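Local coordinates for bacterial leucyl aminopeptidase (Legionella pneumophila, PDB 6ESL) that removes amino-terminal residues from peptides as a zinc-dependent secreted aminopeptidase and serves nutrient acquisition during infection of amoebas, at the interface of chains A and B. Residues are numbered along the deposited sequence; one frame, centred on the assembly and turned at random. Chains: chain A/B, Bacterial leucyl aminopeptidase.

The interface of chains A and B. Residues chain A 18, 20, 22, 54; chain B 185-186, 258.
A:Glu22 points its carboxylate tip to tip at the phenol of B:Tyr186, while B:Arg258 comes in across the glutamate at about a right angle. Here the N-terminal segment, first strand (21-27) and 3-10 turn 54-56 of one copy lie against the other copy of this M28-family zinc aminopeptidase, in a two-fold interface that the structure alone does not prove to be a biological dimer. Polar contact is tight at this end. B:Tyr186 OH gives a short hydrogen bond, 2.5 Å, to A:Glu22 OE2 on its syn side, with phenol ring and carboxylate turned 52° apart. B:Tyr186 OH also lies 2.9 Å from A:Glu22 OE1, so it sits across the carboxylate fork, nearer OE2. A:Glu22 OE1 takes a salt bridge from B:Arg258 NH2 at 2.9 Å, met nearly end-on, with guanidinium and carboxylate almost coplanar. B:Arg258 NH2 also donates to the backbone carbonyl A:Ser54 O, 2.9 Å away and nearly straight at the hydrogen. Bends at chi2 (-69°) and chi3 (-56°) fold the arginine back so that B:Arg258 NE reaches B:Tyr186 OH (2.8 Å); one phenol oxygen is thus held by arginine and glutamate together, and the positive charge may favour an ionised carboxylate.

Beside this cluster the contact turns apolar. A:Val20 sets CG2 over the centre of the B:Trp185 indole face, 3.6 Å from the six-membered ring centroid, and lays CG1 toward CE3. A:Ser54 CB touches the indole rim at B:Trp185 CZ2 (3.7 Å), and its OG accepts the A:Val20 backbone N–H, steadying the valine. The looser margins are A:Ser18, whose A:Ser18 O stays 4.1 Å from B:Trp185 CZ3, and the guanidinium's far side, where a water links B:Arg258 NH1 to A:Ser54 O.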
loop_
_atom_site.group_PDB
_atom_site.type_symbol
_atom_site.label_atom_id
_atom_site.label_comp_id
_atom_site.label_asym_id
_atom_site.label_seq_id
_atom_site.Cartn_x
_atom_site.Cartn_y
_atom_site.Cartn_z
ATOM N N SER A 18 -23.761 38.855 -1.413
ATOM C CA SER A 18 -22.544 38.453 -0.717
ATOM C C SER A 18 -22.105 37.055 -1.139
ATOM O O SER A 18 -20.964 36.857 -1.557
ATOM C CB SER A 18 -22.751 38.506 0.797
ATOM O OG SER A 18 -21.574 38.119 1.487
ATOM N N VAL A 20 -21.430 33.599 -3.092
ATOM C CA VAL A 20 -20.867 33.440 -4.421
ATOM C C VAL A 20 -21.230 32.092 -4.928
ATOM O O VAL A 20 -21.441 31.166 -4.139
ATOM C CB VAL A 20 -19.371 33.630 -4.416
ATOM C CG1 VAL A 20 -19.011 35.001 -3.855
ATOM C CG2 VAL A 20 -18.671 32.647 -3.512
ATOM N N GLU A 22 -19.913 28.630 -6.327
ATOM C CA GLU A 22 -18.728 27.771 -6.316
ATOM C C GLU A 22 -19.007 26.473 -7.091
ATOM O O GLU A 22 -20.144 26.023 -7.205
ATOM C CB GLU A 22 -18.307 27.412 -4.834
ATOM C CG GLU A 22 -18.286 28.625 -3.864
ATOM C CD GLU A 22 -17.542 28.330 -2.535
ATOM O OE1 GLU A 22 -18.262 28.250 -1.581
ATOM O OE2 GLU A 22 -16.302 28.141 -2.518
ATOM N N SER A 54 -22.268 29.371 -2.221
ATOM C CA SER A 54 -21.451 29.280 -1.012
ATOM C C SER A 54 -22.203 29.090 0.253
ATOM O O SER A 54 -21.687 28.425 1.140
ATOM C CB SER A 54 -20.452 30.471 -0.845
ATOM O OG SER A 54 -21.222 31.685 -0.960
ATOM N N TRP B 185 -11.724 34.068 -2.881
ATOM C CA TRP B 185 -12.728 34.867 -2.204
ATOM C C TRP B 185 -12.697 34.645 -0.721
ATOM O O TRP B 185 -13.236 35.418 0.041
ATOM C CB TRP B 185 -14.134 34.787 -2.984
ATOM C CG TRP B 185 -14.884 33.749 -2.339
ATOM C CD1 TRP B 185 -14.576 32.436 -2.370
ATOM C CD2 TRP B 185 -15.973 33.894 -1.423
ATOM N NE1 TRP B 185 -15.413 31.733 -1.564
ATOM C CE2 TRP B 185 -16.290 32.601 -0.963
ATOM C CE3 TRP B 185 -16.729 34.977 -0.955
ATOM C CZ2 TRP B 185 -17.321 32.355 -0.063
ATOM C CZ3 TRP B 185 -17.768 34.729 -0.049
ATOM C CH2 TRP B 185 -18.049 33.426 0.383
ATOM N N TYR B 186 -12.080 33.556 -0.265
ATOM C CA TYR B 186 -12.031 33.312 1.162
ATOM C C TYR B 186 -11.029 34.239 1.818
ATOM O O TYR B 186 -9.872 34.333 1.367
ATOM C CB TYR B 186 -11.623 31.861 1.474
ATOM C CG TYR B 186 -12.678 30.867 1.054
ATOM C CD1 TYR B 186 -13.764 30.582 1.876
ATOM C CD2 TYR B 186 -12.618 30.251 -0.182
ATOM C CE1 TYR B 186 -14.810 29.755 1.457
ATOM C CE2 TYR B 186 -13.593 29.338 -0.589
ATOM C CZ TYR B 186 -14.712 29.093 0.276
ATOM O OH TYR B 186 -15.753 28.249 -0.124
ATOM N N ARG B 258 -14.025 23.615 3.045
ATOM C CA ARG B 258 -14.743 24.127 1.827
ATOM C C ARG B 258 -14.408 23.290 0.610
ATOM O O ARG B 258 -14.814 23.628 -0.499
ATOM C CB ARG B 258 -14.429 25.586 1.568
ATOM C CG ARG B 258 -14.619 26.456 2.877
ATOM C CD ARG B 258 -16.096 26.548 3.271
ATOM N NE ARG B 258 -16.882 27.069 2.197
ATOM C CZ ARG B 258 -18.204 27.312 2.269
ATOM N NH1 ARG B 258 -18.893 27.171 3.419
ATOM N NH2 ARG B 258 -18.821 27.882 1.246
HETATM O O HOH W 1 -21.899 27.116 3.473
#